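Local atomic coordinates of ESX-1 secretion-associated protein EspB (Mycobacterium marinum, PDB entry 7P0Z), a protein that is secreted through the mycobacterial ESX-1 (type VII) system and assembles as a ring of seven copies, probably to form a channel-like structure. Residues Q14-R19 with T74-A79; D56-Y61 with D156-F161; R67-L72 with I169-I174. All blocks are in the same frame, centred on the assembly; numbering follows the deposited sequence.

Interaction 1. Residues Q14-R19 with T74-A79; sequences QEILNR and TSLRNA
With its CG1 branch lying beside the backbone N (chi1 -48°), Ile-16 is left with CG2 as the methyl that faces Leu-76, and it sets that methyl against the carbonyl of the opposing helix, Ile-16 CG2 to Leu-76 O being 3.6 Å. The side chain of Leu-76 is met more loosely, with 4.4 Å between Ile-16 CG2 and Leu-76 CB. Leu-17, its CG opposite the carbonyl carbon (chi1 -66°), brings its end back to the partner helix and crosses the Arg-77 chain at about a right angle, Leu-17 CD2 lying 4.2 Å from Arg-77 CG. Arg-77 thus lends only aliphatic carbon here. Its extended chain carries the guanidinium onward to salt bridges with Asp-21 and Glu-24. The backbones come close, 6.7 Å between Ile-16 CA and Leu-76 CA, near enough for a methyl to meet main-chain oxygen. Cys-186 of helix 181-224 touches Leu-76, and Trp-178 touches Ile-16 from the loop before that helix. The short N-terminal helix 13-23 is thereby laid against the end of the long helix 42-81, beside the WxG-bearing turn, at the helical-bundle tip of this PE-PPE fold.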
loop_
_atom_site.group_PDB
_atom_site.type_symbol
_atom_site.label_atom_id
_atom_site.label_comp_id
_atom_site.label_asym_id
_atom_site.label_seq_id
_atom_site.Cartn_x
_atom_site.Cartn_y
_atom_site.Cartn_z
ATOM N N GLN A 14 27.733 27.477 35.952
ATOM C CA GLN A 14 27.272 28.680 35.285
ATOM C C GLN A 14 26.733 28.365 33.903
ATOM O O GLN A 14 25.765 28.984 33.457
ATOM C CB GLN A 14 28.392 29.707 35.215
ATOM C CG GLN A 14 27.915 31.115 34.978
ATOM C CD GLN A 14 26.791 31.527 35.889
ATOM O OE1 GLN A 14 26.821 31.296 37.088
ATOM N NE2 GLN A 14 25.789 32.150 35.319
ATOM N N GLU A 15 27.333 27.396 33.214
ATOM C CA GLU A 15 26.782 26.969 31.941
ATOM C C GLU A 15 25.370 26.440 32.111
ATOM O O GLU A 15 24.474 26.774 31.332
ATOM C CB GLU A 15 27.661 25.903 31.307
ATOM C CG GLU A 15 27.213 25.557 29.904
ATOM C CD GLU A 15 27.500 24.135 29.503
ATOM O OE1 GLU A 15 26.794 23.228 29.968
ATOM O OE2 GLU A 15 28.413 23.918 28.696
ATOM N N ILE A 16 25.145 25.631 33.135
ATOM C CA ILE A 16 23.818 25.080 33.346
ATOM C C ILE A 16 22.817 26.180 33.662
ATOM O O ILE A 16 21.700 26.175 33.147
ATOM C CB ILE A 16 23.856 24.004 34.442
ATOM C CG1 ILE A 16 24.989 23.033 34.177
ATOM C CG2 ILE A 16 22.552 23.257 34.510
ATOM C CD1 ILE A 16 25.091 21.960 35.188
ATOM N N LEU A 17 23.187 27.130 34.510
ATOM C CA LEU A 17 22.244 28.191 34.835
ATOM C C LEU A 17 21.924 29.047 33.621
ATOM O O LEU A 17 20.771 29.444 33.417
ATOM C CB LEU A 17 22.786 29.051 35.971
ATOM C CG LEU A 17 22.896 28.294 37.283
ATOM C CD1 LEU A 17 23.700 29.075 38.270
ATOM C CD2 LEU A 17 21.537 27.984 37.840
ATOM N N ASN A 18 22.927 29.348 32.808
ATOM C CA ASN A 18 22.668 30.114 31.604
ATOM C C ASN A 18 21.747 29.359 30.662
ATOM O O ASN A 18 20.847 29.947 30.059
ATOM C CB ASN A 18 23.972 30.455 30.908
ATOM C CG ASN A 18 24.741 31.515 31.620
ATOM O OD1 ASN A 18 24.206 32.249 32.435
ATOM N ND2 ASN A 18 26.006 31.619 31.300
ATOM N N ARG A 19 21.950 28.057 30.532
ATOM C CA ARG A 19 21.084 27.271 29.673
ATOM C C ARG A 19 19.670 27.213 30.224
ATOM O O ARG A 19 18.704 27.199 29.460
ATOM C CB ARG A 19 21.661 25.878 29.505
ATOM C CG ARG A 19 22.932 25.858 28.722
ATOM C CD ARG A 19 22.778 26.490 27.361
ATOM N NE ARG A 19 21.761 25.807 26.582
ATOM C CZ ARG A 19 21.967 24.687 25.908
ATOM N NH1 ARG A 19 23.151 24.116 25.918
ATOM N NH2 ARG A 19 20.977 24.130 25.238
ATOM N N THR A 74 13.376 24.724 35.777
ATOM C CA THR A 74 13.481 24.441 37.197
ATOM C C THR A 74 14.308 23.193 37.458
ATOM O O THR A 74 15.152 23.177 38.359
ATOM C CB THR A 74 12.094 24.308 37.808
ATOM O OG1 THR A 74 11.362 25.501 37.566
ATOM C CG2 THR A 74 12.190 24.090 39.267
ATOM N N SER A 75 14.087 22.140 36.685
ATOM C CA SER A 75 14.880 20.938 36.887
ATOM C C SER A 75 16.354 21.196 36.624
ATOM O O SER A 75 17.217 20.645 37.310
ATOM C CB SER A 75 14.373 19.804 36.011
ATOM O OG SER A 75 13.119 19.355 36.456
ATOM N N LEU A 76 16.665 22.017 35.630
ATOM C CA LEU A 76 18.060 22.338 35.376
ATOM C C LEU A 76 18.673 23.103 36.533
ATOM O O LEU A 76 19.827 22.879 36.886
ATOM C CB LEU A 76 18.202 23.135 34.092
ATOM C CG LEU A 76 17.964 22.371 32.804
ATOM C CD1 LEU A 76 17.794 23.347 31.672
ATOM C CD2 LEU A 76 19.098 21.443 32.536
ATOM N N ARG A 77 17.929 24.030 37.117
ATOM C CA ARG A 77 18.463 24.761 38.255
ATOM C C ARG A 77 18.699 23.847 39.441
ATOM O O ARG A 77 19.694 23.992 40.154
ATOM C CB ARG A 77 17.541 25.903 38.622
ATOM C CG ARG A 77 17.523 26.926 37.567
ATOM C CD ARG A 77 16.805 28.131 37.981
ATOM N NE ARG A 77 16.693 29.038 36.860
ATOM C CZ ARG A 77 15.603 29.153 36.121
ATOM N NH1 ARG A 77 14.542 28.425 36.408
ATOM N NH2 ARG A 77 15.573 29.996 35.108
ATOM N N ASN A 78 17.812 22.890 39.662
ATOM C CA ASN A 78 18.054 21.933 40.728
ATOM C C ASN A 78 19.296 21.100 40.446
ATOM O O ASN A 78 20.144 20.892 41.326
ATOM C CB ASN A 78 16.832 21.046 40.919
ATOM C CG ASN A 78 15.633 21.817 41.401
ATOM O OD1 ASN A 78 15.730 22.982 41.762
ATOM N ND2 ASN A 78 14.490 21.168 41.410
ATOM N N ALA A 79 19.426 20.627 39.215
ATOM C CA ALA A 79 20.596 19.851 38.849
ATOM C C ALA A 79 21.870 20.655 39.041
ATOM O O ALA A 79 22.911 20.108 39.402
ATOM C CB ALA A 79 20.468 19.380 37.408
#

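Interaction 2. Residues D56-Y61 with D156-F161; sequences DNVRLY and DGWNNF
Val-58 and Arg-59, neighbours on helix 42-81, both close on the six-membered ring of Trp-158, which reaches out from helix 149-166. Asp-56 comes first along the segment and starts away from that helix, but it takes part indirectly: its OD1 accepts a hydrogen bond from Arg-59 NH2, part of a salt bridge, with 2.6 Å between Asp-56 OD1 and Arg-59 NH2 and an N-H...O angle of 162°. The acceptor lies in the guanidinium plane, whereas the donor stands above the carboxylate plane. Val-58 follows, directed toward the partner helix. Its CG1, placed opposite the backbone N (chi1 164°), meets the far end of the indole, with Val-58 CG1 3.9 Å from both CZ3 and CH2 of Trp-158. The two side chains approach from opposite directions and bridge backbones whose nearest CA atoms, those of Val-58 and Trp-158, are 10.7 Å apart.

Arg-59 starts out alongside and then bends at chi3, so that its guanidinium swings toward the indole. Arg-59 NH1 arrives at the ring edge, near the ring plane, 3.8 Å from Trp-158 CZ2. The planes are inclined by 36° and the charge is not over the pi face. NH1 is also hydrogen-bonded to the carbonyl of Pro-31, a residue the Trp-158 side chain also touches, and Leu-207 of helix 181-224 packs on the indole too. Asp-56 and Pro-31 therefore hold the guanidinium from different nitrogens while the indole flanks it. The chemistry implies a buried, largely apolar join between PE and PPE helices, built on one large aromatic group, in which the arginine's charge is probably offset by its own helix rather than by the helix across.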
loop_
_atom_site.group_PDB
_atom_site.type_symbol
_atom_site.label_atom_id
_atom_site.label_comp_id
_atom_site.label_asym_id
_atom_site.label_seq_id
_atom_site.Cartn_x
_atom_site.Cartn_y
_atom_site.Cartn_z
ATOM N N ASP A 56 -7.105 28.533 17.607
ATOM C CA ASP A 56 -7.254 28.580 19.054
ATOM C C ASP A 56 -6.641 27.359 19.723
ATOM O O ASP A 56 -5.974 27.472 20.758
ATOM C CB ASP A 56 -8.726 28.691 19.421
ATOM C CG ASP A 56 -9.245 30.086 19.287
ATOM O OD1 ASP A 56 -8.463 31.025 19.499
ATOM O OD2 ASP A 56 -10.431 30.257 18.964
ATOM N N ASN A 57 -6.852 26.188 19.152
ATOM C CA ASN A 57 -6.341 24.984 19.781
ATOM C C ASN A 57 -4.823 24.937 19.739
ATOM O O ASN A 57 -4.176 24.507 20.704
ATOM C CB ASN A 57 -6.976 23.772 19.113
ATOM C CG ASN A 57 -8.411 23.585 19.538
ATOM O OD1 ASN A 57 -8.986 24.445 20.192
ATOM N ND2 ASN A 57 -9.007 22.477 19.145
ATOM N N VAL A 58 -4.237 25.400 18.644
ATOM C CA VAL A 58 -2.789 25.457 18.563
ATOM C C VAL A 58 -2.230 26.435 19.591
ATOM O O VAL A 58 -1.224 26.155 20.249
ATOM C CB VAL A 58 -2.355 25.807 17.133
ATOM C CG1 VAL A 58 -0.912 26.251 17.102
ATOM C CG2 VAL A 58 -2.569 24.628 16.228
ATOM N N ARG A 59 -2.877 27.583 19.759
ATOM C CA ARG A 59 -2.397 28.542 20.746
ATOM C C ARG A 59 -2.451 27.961 22.156
ATOM O O ARG A 59 -1.527 28.149 22.963
ATOM C CB ARG A 59 -3.204 29.835 20.653
ATOM C CG ARG A 59 -2.786 30.704 19.498
ATOM C CD ARG A 59 -3.471 32.040 19.487
ATOM N NE ARG A 59 -4.886 31.914 19.185
ATOM C CZ ARG A 59 -5.421 32.124 17.991
ATOM N NH1 ARG A 59 -4.674 32.484 16.969
ATOM N NH2 ARG A 59 -6.714 31.975 17.828
ATOM N N LEU A 60 -3.519 27.232 22.456
ATOM C CA LEU A 60 -3.643 26.580 23.748
ATOM C C LEU A 60 -2.502 25.601 24.004
ATOM O O LEU A 60 -1.885 25.592 25.081
ATOM C CB LEU A 60 -4.979 25.869 23.799
ATOM C CG LEU A 60 -5.367 25.284 25.136
ATOM C CD1 LEU A 60 -5.836 26.390 26.029
ATOM C CD2 LEU A 60 -6.438 24.277 24.909
ATOM N N TYR A 61 -2.198 24.763 23.027
ATOM C CA TYR A 61 -1.113 23.825 23.257
ATOM C C TYR A 61 0.239 24.515 23.338
ATOM O O TYR A 61 1.161 24.000 23.975
ATOM C CB TYR A 61 -1.110 22.762 22.185
ATOM C CG TYR A 61 -2.042 21.687 22.554
ATOM C CD1 TYR A 61 -3.378 21.794 22.259
ATOM C CD2 TYR A 61 -1.606 20.582 23.251
ATOM C CE1 TYR A 61 -4.242 20.835 22.609
ATOM C CE2 TYR A 61 -2.467 19.612 23.614
ATOM C CZ TYR A 61 -3.783 19.740 23.286
ATOM O OH TYR A 61 -4.661 18.772 23.643
ATOM N N ASP A 156 -0.054 34.090 6.125
ATOM C CA ASP A 156 1.252 34.705 6.279
ATOM C C ASP A 156 1.686 34.683 7.729
ATOM O O ASP A 156 2.829 34.339 8.038
ATOM C CB ASP A 156 1.233 36.136 5.770
ATOM C CG ASP A 156 1.168 36.211 4.284
ATOM O OD1 ASP A 156 1.456 35.193 3.626
ATOM O OD2 ASP A 156 0.827 37.292 3.765
ATOM N N GLY A 157 0.787 35.062 8.629
ATOM C CA GLY A 157 1.129 35.041 10.033
ATOM C C GLY A 157 1.533 33.660 10.504
ATOM O O GLY A 157 2.525 33.499 11.215
ATOM N N TRP A 158 0.800 32.643 10.083
ATOM C CA TRP A 158 1.132 31.320 10.572
ATOM C C TRP A 158 2.383 30.748 9.915
ATOM O O TRP A 158 3.109 29.994 10.557
ATOM C CB TRP A 158 -0.066 30.391 10.417
ATOM C CG TRP A 158 -1.029 30.623 11.513
ATOM C CD1 TRP A 158 -2.205 31.280 11.433
ATOM C CD2 TRP A 158 -0.871 30.253 12.877
ATOM N NE1 TRP A 158 -2.805 31.333 12.651
ATOM C CE2 TRP A 158 -2.006 30.704 13.560
ATOM C CE3 TRP A 158 0.119 29.576 13.586
ATOM C CZ2 TRP A 158 -2.182 30.504 14.913
ATOM C CZ3 TRP A 158 -0.057 29.375 14.920
ATOM C CH2 TRP A 158 -1.202 29.835 15.577
ATOM N N ASN A 159 2.677 31.099 8.666
ATOM C CA ASN A 159 3.957 30.714 8.088
ATOM C C ASN A 159 5.118 31.390 8.794
ATOM O O ASN A 159 6.161 30.766 9.028
ATOM C CB ASN A 159 3.989 31.035 6.606
ATOM C CG ASN A 159 3.769 29.839 5.763
ATOM O OD1 ASN A 159 4.346 28.791 6.008
ATOM N ND2 ASN A 159 2.941 29.975 4.750
ATOM N N ASN A 160 4.967 32.665 9.130
ATOM C CA ASN A 160 6.007 33.323 9.896
ATOM C C ASN A 160 6.219 32.618 11.217
ATOM O O ASN A 160 7.356 32.430 11.647
ATOM C CB ASN A 160 5.664 34.782 10.133
ATOM C CG ASN A 160 5.748 35.593 8.895
ATOM O OD1 ASN A 160 6.437 35.238 7.955
ATOM N ND2 ASN A 160 5.038 36.700 8.879
ATOM N N PHE A 161 5.135 32.221 11.873
ATOM C CA PHE A 161 5.276 31.522 13.137
ATOM C C PHE A 161 5.980 30.182 12.967
ATOM O O PHE A 161 6.825 29.816 13.784
ATOM C CB PHE A 161 3.917 31.329 13.795
ATOM C CG PHE A 161 4.019 30.912 15.211
ATOM C CD1 PHE A 161 4.561 31.762 16.148
ATOM C CD2 PHE A 161 3.663 29.639 15.595
ATOM C CE1 PHE A 161 4.694 31.368 17.441
ATOM C CE2 PHE A 161 3.795 29.246 16.895
ATOM C CZ PHE A 161 4.310 30.112 17.818
#

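Interaction 3. Residues R67-L72 with I169-I174; sequences RERQRL and IKRFRI
Arg-69 and Phe-172 supply the apolar part of the contact: Arg-69 CD comes to the rim of the phenyl ring, near its plane, 4.1 Å from Phe-172 CZ. The two side chains cross at about a right angle, and a nearly anti chi2 (-170°) carries CD of the arginine out to the ring. Arg-171 CG sits over the centre of one face of the same ring, so neighbouring residues of the loop brace each other before they meet the helix.

Like charges make the second kind of approach. Beyond CD the Arg-69 chain bends at chi3 (-58°), which leaves Arg-69 NE 4.2 Å from Arg-171 NH1. The proximity is probably tolerated because Arg-171 is well supplied with acceptors: NH1 donates to the carbonyls of Ala-25 and Val-23, and NH2 makes a salt bridge to Asp-168.

Polar bonds within each segment make up the third kind. Arg-67 grips one oxygen of Glu-68 side-on with two nitrogens, 3.1 Å from Arg-67 NE to Glu-68 OE1 and 3.3 Å from Arg-67 NH2 to the same OE1; its NH1 continues to Glu-187 of a neighbouring subunit. In the loop, Lys-170 O accepts from both Arg-173 N and Arg-173 NH1, which reach it from opposite faces of the carbonyl plane, the latter bond being 2.9 Å from Arg-173 NH1 to Lys-170 O.

Helix 42-81 of the PE region is in this way joined to the connection between PPE helices 149-166 and 181-224, which carries the WxG sequence at Trp-178, consistent with the helix-turn-helix of the EsxAB clan.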
loop_
_atom_site.group_PDB
_atom_site.type_symbol
_atom_site.label_atom_id
_atom_site.label_comp_id
_atom_site.label_asym_id
_atom_site.label_seq_id
_atom_site.Cartn_x
_atom_site.Cartn_y
_atom_site.Cartn_z
ATOM N N ARG A 67 4.587 25.941 29.715
ATOM C CA ARG A 67 4.710 25.419 31.068
ATOM C C ARG A 67 5.758 24.316 31.150
ATOM O O ARG A 67 6.525 24.242 32.121
ATOM C CB ARG A 67 3.383 24.899 31.588
ATOM C CG ARG A 67 3.548 24.248 32.941
ATOM C CD ARG A 67 2.347 23.516 33.373
ATOM N NE ARG A 67 2.403 22.133 32.961
ATOM C CZ ARG A 67 1.591 21.207 33.432
ATOM N NH1 ARG A 67 0.685 21.538 34.324
ATOM N NH2 ARG A 67 1.684 19.962 33.017
ATOM N N GLU A 68 5.796 23.437 30.160
ATOM C CA GLU A 68 6.804 22.387 30.206
ATOM C C GLU A 68 8.210 22.966 30.200
ATOM O O GLU A 68 9.113 22.436 30.851
ATOM C CB GLU A 68 6.631 21.407 29.058
ATOM C CG GLU A 68 5.418 20.531 29.199
ATOM C CD GLU A 68 5.277 19.936 30.596
ATOM O OE1 GLU A 68 4.453 20.441 31.377
ATOM O OE2 GLU A 68 5.991 18.970 30.914
ATOM N N ARG A 69 8.417 24.055 29.482
ATOM C CA ARG A 69 9.748 24.637 29.473
ATOM C C ARG A 69 10.087 25.287 30.807
ATOM O O ARG A 69 11.240 25.239 31.242
ATOM C CB ARG A 69 9.885 25.611 28.316
ATOM C CG ARG A 69 9.995 24.894 27.003
ATOM C CD ARG A 69 10.378 25.816 25.903
ATOM N NE ARG A 69 9.431 26.904 25.772
ATOM C CZ ARG A 69 8.287 26.814 25.117
ATOM N NH1 ARG A 69 7.939 25.677 24.554
ATOM N NH2 ARG A 69 7.492 27.857 25.039
ATOM N N GLN A 70 9.111 25.881 31.489
ATOM C CA GLN A 70 9.413 26.358 32.834
ATOM C C GLN A 70 9.826 25.222 33.747
ATOM O O GLN A 70 10.756 25.362 34.547
ATOM C CB GLN A 70 8.240 27.069 33.465
ATOM C CG GLN A 70 7.988 28.412 32.997
ATOM C CD GLN A 70 7.027 29.086 33.920
ATOM O OE1 GLN A 70 6.602 28.498 34.906
ATOM N NE2 GLN A 70 6.665 30.318 33.609
ATOM N N ARG A 71 9.124 24.102 33.673
ATOM C CA ARG A 71 9.483 22.996 34.543
ATOM C C ARG A 71 10.858 22.454 34.206
ATOM O O ARG A 71 11.624 22.089 35.101
ATOM C CB ARG A 71 8.435 21.903 34.467
ATOM C CG ARG A 71 7.164 22.323 35.095
ATOM C CD ARG A 71 6.135 21.283 34.972
ATOM N NE ARG A 71 4.918 21.728 35.599
ATOM C CZ ARG A 71 3.919 20.927 35.901
ATOM N NH1 ARG A 71 3.994 19.648 35.604
ATOM N NH2 ARG A 71 2.847 21.417 36.479
ATOM N N LEU A 72 11.196 22.408 32.927
ATOM C CA LEU A 72 12.524 21.964 32.545
ATOM C C LEU A 72 13.598 22.904 33.075
ATOM O O LEU A 72 14.650 22.458 33.537
ATOM C CB LEU A 72 12.601 21.842 31.031
ATOM C CG LEU A 72 13.962 21.624 30.390
ATOM C CD1 LEU A 72 14.419 20.213 30.590
ATOM C CD2 LEU A 72 13.871 21.928 28.925
ATOM N N ILE A 169 15.237 26.428 18.053
ATOM C CA ILE A 169 15.578 25.182 18.709
ATOM C C ILE A 169 17.029 25.147 19.168
ATOM O O ILE A 169 17.480 24.124 19.667
ATOM C CB ILE A 169 15.256 23.979 17.817
ATOM C CG1 ILE A 169 16.040 24.060 16.518
ATOM C CG2 ILE A 169 13.784 23.896 17.559
ATOM C CD1 ILE A 169 16.125 22.774 15.818
ATOM N N LYS A 170 17.770 26.243 19.013
ATOM C CA LYS A 170 19.082 26.334 19.644
ATOM C C LYS A 170 19.000 26.099 21.130
ATOM O O LYS A 170 19.907 25.508 21.715
ATOM C CB LYS A 170 19.698 27.703 19.427
ATOM C CG LYS A 170 20.176 27.975 18.079
ATOM C CD LYS A 170 20.413 29.439 17.984
ATOM C CE LYS A 170 21.511 29.835 18.923
ATOM N NZ LYS A 170 21.837 31.276 18.787
ATOM N N ARG A 171 17.935 26.564 21.762
ATOM C CA ARG A 171 17.815 26.435 23.198
ATOM C C ARG A 171 17.775 24.991 23.664
ATOM O O ARG A 171 17.764 24.760 24.867
ATOM C CB ARG A 171 16.571 27.161 23.683
ATOM C CG ARG A 171 15.302 26.579 23.149
ATOM C CD ARG A 171 14.112 27.313 23.678
ATOM N NE ARG A 171 13.973 28.657 23.140
ATOM C CZ ARG A 171 13.307 29.627 23.748
ATOM N NH1 ARG A 171 12.730 29.398 24.911
ATOM N NH2 ARG A 171 13.215 30.820 23.201
ATOM N N PHE A 172 17.756 24.017 22.770
ATOM C CA PHE A 172 17.767 22.629 23.190
ATOM C C PHE A 172 19.034 21.899 22.805
ATOM O O PHE A 172 19.073 20.678 22.899
ATOM C CB PHE A 172 16.577 21.877 22.619
ATOM C CG PHE A 172 15.287 22.505 22.901
ATOM C CD1 PHE A 172 14.849 22.649 24.188
ATOM C CD2 PHE A 172 14.493 22.940 21.881
ATOM C CE1 PHE A 172 13.650 23.224 24.451
ATOM C CE2 PHE A 172 13.285 23.507 22.140
ATOM C CZ PHE A 172 12.860 23.646 23.434
ATOM N N ARG A 173 20.064 22.607 22.379
ATOM C CA ARG A 173 21.304 21.954 22.015
ATOM C C ARG A 173 21.928 21.259 23.217
ATOM O O ARG A 173 21.631 21.559 24.369
ATOM C CB ARG A 173 22.278 22.962 21.438
ATOM C CG ARG A 173 22.796 23.901 22.444
ATOM C CD ARG A 173 23.553 24.991 21.798
ATOM N NE ARG A 173 24.017 25.942 22.786
ATOM C CZ ARG A 173 23.271 26.909 23.284
ATOM N NH1 ARG A 173 22.021 27.036 22.901
ATOM N NH2 ARG A 173 23.768 27.736 24.175
ATOM N N ILE A 174 22.797 20.299 22.921
ATOM C CA ILE A 174 23.556 19.605 23.942
ATOM C C ILE A 174 24.478 20.564 24.678
ATOM O O ILE A 174 24.767 21.671 24.225
ATOM C CB ILE A 174 24.365 18.476 23.295
ATOM C CG1 ILE A 174 25.323 19.082 22.288
ATOM C CG2 ILE A 174 23.464 17.474 22.643
ATOM C CD1 ILE A 174 26.257 18.109 21.728
#

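Helix 42-81 runs through all three contacts and meets a different partner in each: helix 13-23 in interaction 1, helix 149-166 in interaction 2, and the loop beyond that helix in interaction 3. Interactions 2 and 3 are buried and join the PE and PPE regions; interaction 1, within the PE region and toward one end of the elongated chain, is partly buried. There methyls and an aliphatic arginine carbon meet between close backbones, whereas long arginine chains and aromatic rings bridge the wider gaps elsewhere. Interactions 1 and 3 touch through a hydrogen bond, Arg-19 NH2 to Arg-173 O, 2.8 Å, while interaction 2 lies near the chain centre, its centre about 29 Å from that of interaction 1.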